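Local coordinates for protein 5,10-methylenetetrahydromethanopterin reductase (Methanopyrus kandleri, PDB 1EZW) that catalyses the reversible, coenzyme F420-dependent reduction of methylenetetrahydromethanopterin to methyltetrahydromethanopterin on the path from carbon dioxide to methane, at residues P127-A130 / I131-K135; L183-A186 / G187-N191; K201-E204 / V205-K209. One frame throughout, in Å; residues are numbered along the deposited sequence. Where two conformers were deposited one is given.

How the interactions relate
The contacts are runs of about two turns on three successive helices of the (beta/alpha)8 barrel. They lie in chain order on helices 127-142, 180-189 and 200-216. Interactions 2 and 3 belong to the beta-alpha-beta units 173-196 and 192-229. The centres of interactions 1 and 2 are about 11 Å apart, those of 2 and 3 about 14 Å. Interactions 1 and 3 do not touch; their nearest atoms are about 10 Å apart. Arg132 and Glu188, and probably a hydrogen bond from Lys135 NZ to Ile189 O, join interactions 1 and 2. Leu183 packs on Ala206 and Lys209. So helix 180-189 joins two neighbouring outer helices of the barrel, by charge on one flank and apolar packing on the other.

Interaction 1 of 3, residues P127-A130 / I131-K135; sequences PATA and IREVK
The first turns of helix 127-142, on the outside of the TIM barrel, bring Pro127, Ala128, Thr129 and Ala130 against the residues four places on. Four backbone bonds link them. Ile131 N donates to Pro127 O, and Arg132 N to Ala128 O at 3.0 Å. Glu133 N donates to Thr129 O at 3.0 Å. Val134 N meets Ala130 O at 2.9 Å and is the straightest of the four, with an N-H...O angle of 164°.

Side chains from the second segment fold back over the same carbonyls. Ile131 CG1 lies 3.3 Å from Pro127 O. Its chi1 of -69° sets CG1 beside the backbone N and turns it toward the preceding turn. Arg132 CG packs 3.3 Å from Ala128 O, and from there the chain runs extended as far as NE. Val134 CG2 lies 3.2 Å from Ala130 O. These three carbons are in ordinary van der Waals contact with the carbonyl oxygens of the previous turn. Thr129 and Glu133 run side by side in the same direction, and methyl CG2 of Thr129 comes 3.6 Å from Glu133 OE1.

The polar ends are used outside the turn. Arg132 NH2 forms a salt bridge with Glu188 OE1 of helix 180-189. Ile131 faces the barrel strands at Met95, Phe173 and Met175.

The buried Glu133 carboxylate accepts three backbone N-H groups, Lys152 N on OE1 and Tyr153 N and Val154 N on OE2. Such a grip should fix its rotation and probably favours the ionised form.

Interaction 2 of 3, residues L183-A186 / G187-N191; sequences LKTA and GEIAN
Thr185 and Ile189 pack side by side on the closing turn of helix 180-189, the helix of the beta-alpha-beta unit between strands 173-176 and 192-196. This is the tight side. Thr185 CG2 touches Ile189 CD1 at 3.9 Å, both side chains pointing the same way. Ile189 CG1 lies 3.3 Å from Thr185 O. A chi1 of 74° tucks CG1 in between the two backbone bonds of its own residue and brings it against this carbonyl. Met175 of strand 173-176 touches Thr185, Ala186 and Ile189. Thr185 OG1 is hydrogen-bonded to Ile181 O, one turn back.

The backbone is held by bonds from Gly187 N to Leu183 O, Glu188 N to Lys184 O and Ile189 N to Thr185 O. Glu188 N also makes a weak bond to Thr185 O. The last bond runs from Ala190 N to Ala186 O at 2.8 Å. Ala190 itself is the first residue to leave helical angles, and its CB sits 3.3 Å from Ala186 O. Gly187 adds no side chain to the turn.

The looser, hydrated side carries Lys184 and Glu188. Their charged atoms, NZ and OE2, stay 5.2 Å apart and do not touch. Lys184 NZ pairs with Glu216 OE1 on helix 200-216. The extended chain of Glu188 carries OE1 to Arg132 of helix 127-142 and OE2 to a water. This single water bridges the gap, accepting from Lys184 NZ at 3.1 Å and donating to Glu188 OE2 at a short 2.5 Å.

Interaction 3 of 3, residues K201-E204 / V205-K209; sequences KDFE and VAVPK
Phe203 and Val207 meet on the inner side of helix 200-216, near the start of the helix that links strands 192-196 and 225-229 in a beta-alpha-beta crossover. The apolar contact joins Phe203 CB to Val207 CG2 at 4.2 Å. CG2 comes to the edge of the phenyl ring, near its plane. Val207 CG2 also lies 3.3 Å from Phe203 O. With CG1 anti to the backbone N (chi1 175°), CG2 falls beside that N, facing the previous turn.

The backbone bonds are uneven. Ala206 N donates to Asp202 O at 2.9 Å, and Val207 N to Phe203 O with an N-H...O angle of 165°. Val205 N makes two bonds, both weak and both 3.4 Å long, to Lys201 O and Asp202 O. Pro208 has no N-H to give, and the helix is kinked there. Its ring fills the donor's place instead: CD lies 3.1 Å from Glu204 O, and CG is close to the same oxygen.

The charged contacts of Asp202 tie the helix to residues 263-264: OD1 accepts from His264 NE2 and forms a salt bridge with Arg263 NH2, while OD2 makes a weak bond to Asn199 N near the start of the helix.

Phe203 rests on Val226 and Ala228 of strand 225-229. Ala206 and Lys209 pack on Leu183 of helix 180-189, and Lys201 and Val205 touch Arg263 at the end of helix 258-263.

Interaction 1 of 3, residues P127-A130 / I131-K135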
loop_
_atom_site.group_PDB
_atom_site.type_symbol
_atom_site.label_atom_id
_atom_site.label_comp_id
_atom_site.label_asym_id
_atom_site.label_seq_id
_atom_site.Cartn_x
_atom_site.Cartn_y
_atom_site.Cartn_z
ATOM N N PRO A 127 -22.647 22.328 -21.919
ATOM C CA PRO A 127 -21.802 21.283 -21.319
ATOM C C PRO A 127 -20.611 20.927 -22.203
ATOM O O PRO A 127 -19.507 20.682 -21.696
ATOM C CB PRO A 127 -22.795 20.132 -21.148
ATOM C CG PRO A 127 -24.042 20.878 -20.784
ATOM C CD PRO A 127 -24.045 21.875 -21.946
ATOM N N ALA A 128 -20.783 20.901 -23.531
ATOM C CA ALA A 128 -19.641 20.574 -24.365
ATOM C C ALA A 128 -18.565 21.669 -24.259
ATOM O O ALA A 128 -17.356 21.379 -24.322
ATOM C CB ALA A 128 -20.070 20.367 -25.828
ATOM N N THR A 129 -19.002 22.919 -24.117
ATOM C CA THR A 129 -18.059 24.021 -23.960
ATOM C C THR A 129 -17.384 23.888 -22.588
ATOM O O THR A 129 -16.171 24.034 -22.511
ATOM C CB THR A 129 -18.749 25.368 -24.109
ATOM O OG1 THR A 129 -19.110 25.507 -25.495
ATOM C CG2 THR A 129 -17.829 26.504 -23.694
ATOM N N ALA A 130 -18.153 23.595 -21.541
ATOM C CA ALA A 130 -17.550 23.410 -20.210
ATOM C C ALA A 130 -16.472 22.307 -20.268
ATOM O O ALA A 130 -15.389 22.472 -19.696
ATOM C CB ALA A 130 -18.622 23.068 -19.157
ATOM N N ILE A 131 -16.747 21.212 -20.971
ATOM C CA ILE A 131 -15.773 20.126 -21.086
ATOM C C ILE A 131 -14.531 20.587 -21.853
ATOM O O ILE A 131 -13.411 20.254 -21.498
ATOM C CB ILE A 131 -16.421 18.872 -21.727
ATOM C CG1 ILE A 131 -17.437 18.272 -20.735
ATOM C CG2 ILE A 131 -15.287 17.821 -22.089
ATOM C CD1 ILE A 131 -18.259 17.100 -21.278
ATOM N N ARG A 132 -14.706 21.358 -22.936
ATOM C CA ARG A 132 -13.536 21.859 -23.643
ATOM C C ARG A 132 -12.666 22.708 -22.699
ATOM O O ARG A 132 -11.442 22.646 -22.761
ATOM C CB ARG A 132 -13.976 22.770 -24.814
ATOM C CG ARG A 132 -14.611 22.052 -25.964
ATOM C CD ARG A 132 -15.125 23.127 -26.957
ATOM N NE ARG A 132 -15.740 22.530 -28.135
ATOM C CZ ARG A 132 -15.072 22.102 -29.201
ATOM N NH1 ARG A 132 -15.749 21.571 -30.221
ATOM N NH2 ARG A 132 -13.751 22.203 -29.267
ATOM N N GLU A 133 -13.305 23.532 -21.880
ATOM C CA GLU A 133 -12.569 24.426 -20.985
ATOM C C GLU A 133 -11.866 23.641 -19.894
ATOM O O GLU A 133 -10.707 23.921 -19.595
ATOM C CB GLU A 133 -13.489 25.480 -20.365
ATOM C CG GLU A 133 -14.054 26.423 -21.482
ATOM C CD GLU A 133 -14.791 27.613 -20.952
ATOM O OE1 GLU A 133 -15.352 28.365 -21.798
ATOM O OE2 GLU A 133 -14.834 27.845 -19.726
ATOM N N VAL A 134 -12.558 22.674 -19.319
ATOM C CA VAL A 134 -11.901 21.873 -18.276
ATOM C C VAL A 134 -10.704 21.175 -18.896
ATOM O O VAL A 134 -9.649 21.053 -18.263
ATOM C CB VAL A 134 -12.821 20.801 -17.652
ATOM C CG1 VAL A 134 -12.016 19.986 -16.612
ATOM C CG2 VAL A 134 -13.969 21.438 -16.973
ATOM N N LYS A 135 -10.840 20.677 -20.131
ATOM C CA LYS A 135 -9.699 20.039 -20.755
ATOM C C LYS A 135 -8.507 21.009 -20.864
ATOM O O LYS A 135 -7.361 20.644 -20.547
ATOM C CB LYS A 135 -10.065 19.500 -22.151
ATOM C CG LYS A 135 -8.920 18.684 -22.702
ATOM C CD LYS A 135 -8.975 18.472 -24.210
ATOM C CE LYS A 135 -7.728 17.701 -24.662
ATOM N NZ LYS A 135 -7.391 17.832 -26.114
#

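Interaction 2 of 3, residues L183-A186 / G187-N191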
loop_
_atom_site.group_PDB
_atom_site.type_symbol
_atom_site.label_atom_id
_atom_site.label_comp_id
_atom_site.label_asym_id
_atom_site.label_seq_id
_atom_site.Cartn_x
_atom_site.Cartn_y
_atom_site.Cartn_z
ATOM N N LEU A 183 -20.541 13.664 -29.125
ATOM C CA LEU A 183 -19.765 12.747 -29.956
ATOM C C LEU A 183 -18.862 13.505 -30.899
ATOM O O LEU A 183 -17.713 13.147 -31.090
ATOM C CB LEU A 183 -20.687 11.821 -30.767
ATOM C CG LEU A 183 -21.426 10.715 -29.988
ATOM C CD1 LEU A 183 -22.534 10.127 -30.884
ATOM C CD2 LEU A 183 -20.424 9.596 -29.586
ATOM N N LYS A 184 -19.392 14.562 -31.513
ATOM C CA LYS A 184 -18.567 15.336 -32.429
ATOM C C LYS A 184 -17.415 16.053 -31.676
ATOM O O LYS A 184 -16.265 16.079 -32.121
ATOM C CB LYS A 184 -19.472 16.344 -33.148
ATOM C CG LYS A 184 -18.837 16.957 -34.342
ATOM C CD LYS A 184 -19.865 17.857 -35.064
ATOM C CE LYS A 184 -19.254 18.440 -36.330
ATOM N NZ LYS A 184 -17.980 19.110 -35.980
ATOM N N THR A 185 -17.736 16.609 -30.514
ATOM C CA THR A 185 -16.716 17.292 -29.709
ATOM C C THR A 185 -15.600 16.315 -29.303
ATOM O O THR A 185 -14.420 16.650 -29.315
ATOM C CB THR A 185 -17.365 17.888 -28.436
ATOM O OG1 THR A 185 -18.397 18.809 -28.840
ATOM C CG2 THR A 185 -16.309 18.634 -27.560
ATOM N N ALA A 186 -15.990 15.103 -28.933
ATOM C CA ALA A 186 -15.012 14.105 -28.523
ATOM C C ALA A 186 -14.104 13.743 -29.709
ATOM O O ALA A 186 -12.909 13.596 -29.561
ATOM C CB ALA A 186 -15.751 12.859 -27.964
ATOM N N GLY A 187 -14.668 13.641 -30.921
ATOM C CA GLY A 187 -13.806 13.317 -32.052
ATOM C C GLY A 187 -12.834 14.448 -32.320
ATOM O O GLY A 187 -11.714 14.258 -32.808
ATOM N N GLU A 188 -13.219 15.649 -31.951
ATOM C CA GLU A 188 -12.348 16.776 -32.190
ATOM C C GLU A 188 -11.255 16.955 -31.142
ATOM O O GLU A 188 -10.111 17.252 -31.482
ATOM C CB GLU A 188 -13.164 18.080 -32.265
ATOM C CG GLU A 188 -12.282 19.315 -32.375
ATOM C CD GLU A 188 -13.065 20.628 -32.298
ATOM O OE1 GLU A 188 -12.431 21.633 -31.875
ATOM O OE2 GLU A 188 -14.273 20.662 -32.653
ATOM N N ILE A 189 -11.589 16.718 -29.871
ATOM C CA ILE A 189 -10.623 17.018 -28.829
ATOM C C ILE A 189 -10.169 15.869 -27.929
ATOM O O ILE A 189 -9.265 16.062 -27.117
ATOM C CB ILE A 189 -11.172 18.113 -27.854
ATOM C CG1 ILE A 189 -12.242 17.503 -26.933
ATOM C CG2 ILE A 189 -11.819 19.304 -28.665
ATOM C CD1 ILE A 189 -12.802 18.417 -25.844
ATOM N N ALA A 190 -10.757 14.695 -28.098
ATOM C CA ALA A 190 -10.380 13.606 -27.185
ATOM C C ALA A 190 -9.507 12.498 -27.740
ATOM O O ALA A 190 -9.502 12.226 -28.950
ATOM C CB ALA A 190 -11.665 13.003 -26.601
ATOM N N ASN A 191 -8.767 11.819 -26.851
ATOM C CA ASN A 191 -7.993 10.648 -27.270
ATOM C C ASN A 191 -8.916 9.433 -27.363
ATOM O O ASN A 191 -8.577 8.445 -27.978
ATOM C CB ASN A 191 -6.927 10.328 -26.224
ATOM C CG ASN A 191 -5.852 11.360 -26.209
ATOM O OD1 ASN A 191 -5.145 11.533 -27.220
ATOM N ND2 ASN A 191 -5.712 12.065 -25.112
HETATM O O HOH W 1 -16.203 19.373 -33.506
#

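Interaction 3 of 3, residues K201-E204 / V205-K209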
loop_
_atom_site.group_PDB
_atom_site.type_symbol
_atom_site.label_atom_id
_atom_site.label_comp_id
_atom_site.label_asym_id
_atom_site.label_seq_id
_atom_site.Cartn_x
_atom_site.Cartn_y
_atom_site.Cartn_z
ATOM N N LYS A 201 -25.402 -1.559 -33.397
ATOM C CA LYS A 201 -26.236 -0.496 -33.962
ATOM C C LYS A 201 -25.999 0.865 -33.329
ATOM O O LYS A 201 -26.139 1.909 -33.979
ATOM C CB LYS A 201 -27.723 -0.875 -33.878
ATOM C CG LYS A 201 -28.057 -1.999 -34.873
ATOM C CD LYS A 201 -29.566 -2.201 -35.041
ATOM C CE LYS A 201 -30.207 -2.899 -33.882
ATOM N NZ LYS A 201 -29.739 -4.307 -33.733
ATOM N N ASP A 202 -25.637 0.859 -32.048
ATOM C CA ASP A 202 -25.383 2.114 -31.372
ATOM C C ASP A 202 -24.131 2.736 -31.949
ATOM O O ASP A 202 -24.058 3.953 -32.115
ATOM C CB ASP A 202 -25.196 1.856 -29.874
ATOM C CG ASP A 202 -26.387 1.185 -29.270
ATOM O OD1 ASP A 202 -27.505 1.727 -29.403
ATOM O OD2 ASP A 202 -26.219 0.112 -28.659
ATOM N N PHE A 203 -23.141 1.906 -32.256
ATOM C CA PHE A 203 -21.897 2.415 -32.791
ATOM C C PHE A 203 -21.966 2.764 -34.266
ATOM O O PHE A 203 -21.198 3.592 -34.742
ATOM C CB PHE A 203 -20.749 1.467 -32.454
ATOM C CG PHE A 203 -20.469 1.428 -30.958
ATOM C CD1 PHE A 203 -21.142 0.534 -30.126
ATOM C CD2 PHE A 203 -19.666 2.420 -30.383
ATOM C CE1 PHE A 203 -21.034 0.628 -28.731
ATOM C CE2 PHE A 203 -19.552 2.528 -28.989
ATOM C CZ PHE A 203 -20.240 1.638 -28.169
ATOM N N GLU A 204 -22.895 2.145 -34.982
ATOM C CA GLU A 204 -23.043 2.487 -36.399
ATOM C C GLU A 204 -23.563 3.921 -36.478
ATOM O O GLU A 204 -23.322 4.626 -37.450
ATOM C CB GLU A 204 -23.999 1.489 -37.072
ATOM C CG GLU A 204 -23.326 0.120 -37.162
ATOM C CD GLU A 204 -24.262 -1.014 -37.553
ATOM O OE1 GLU A 204 -25.490 -0.845 -37.454
ATOM O OE2 GLU A 204 -23.751 -2.099 -37.924
ATOM N N VAL A 205 -24.266 4.347 -35.438
ATOM C CA VAL A 205 -24.801 5.693 -35.352
ATOM C C VAL A 205 -23.738 6.629 -34.769
ATOM O O VAL A 205 -23.463 7.702 -35.302
ATOM C CB VAL A 205 -26.033 5.731 -34.424
ATOM C CG1 VAL A 205 -26.377 7.176 -34.043
ATOM C CG2 VAL A 205 -27.232 5.049 -35.119
ATOM N N ALA A 206 -23.096 6.195 -33.691
ATOM C CA ALA A 206 -22.122 7.056 -33.032
ATOM C C ALA A 206 -20.800 7.299 -33.714
ATOM O O ALA A 206 -20.302 8.442 -33.694
ATOM C CB ALA A 206 -21.859 6.543 -31.574
ATOM N N VAL A 207 -20.202 6.264 -34.307
ATOM C CA VAL A 207 -18.891 6.410 -34.899
ATOM C C VAL A 207 -18.795 7.448 -36.010
ATOM O O VAL A 207 -17.824 8.200 -36.053
ATOM C CB VAL A 207 -18.297 5.030 -35.303
ATOM C CG1 VAL A 207 -16.987 5.171 -36.024
ATOM C CG2 VAL A 207 -18.038 4.218 -33.999
ATOM N N PRO A 208 -19.762 7.473 -36.951
ATOM C CA PRO A 208 -19.674 8.498 -38.006
ATOM C C PRO A 208 -19.634 9.931 -37.426
ATOM O O PRO A 208 -18.998 10.818 -37.996
ATOM C CB PRO A 208 -20.941 8.236 -38.837
ATOM C CG PRO A 208 -21.064 6.724 -38.725
ATOM C CD PRO A 208 -20.899 6.577 -37.197
ATOM N N LYS A 209 -20.319 10.155 -36.312
ATOM C CA LYS A 209 -20.305 11.478 -35.715
ATOM C C LYS A 209 -18.987 11.787 -35.032
ATOM O O LYS A 209 -18.522 12.926 -35.063
ATOM C CB LYS A 209 -21.495 11.656 -34.782
ATOM C CG LYS A 209 -22.709 12.190 -35.542
ATOM C CD LYS A 209 -22.389 13.587 -36.108
ATOM C CE LYS A 209 -23.575 14.231 -36.846
ATOM N NZ LYS A 209 -23.983 13.445 -38.038
#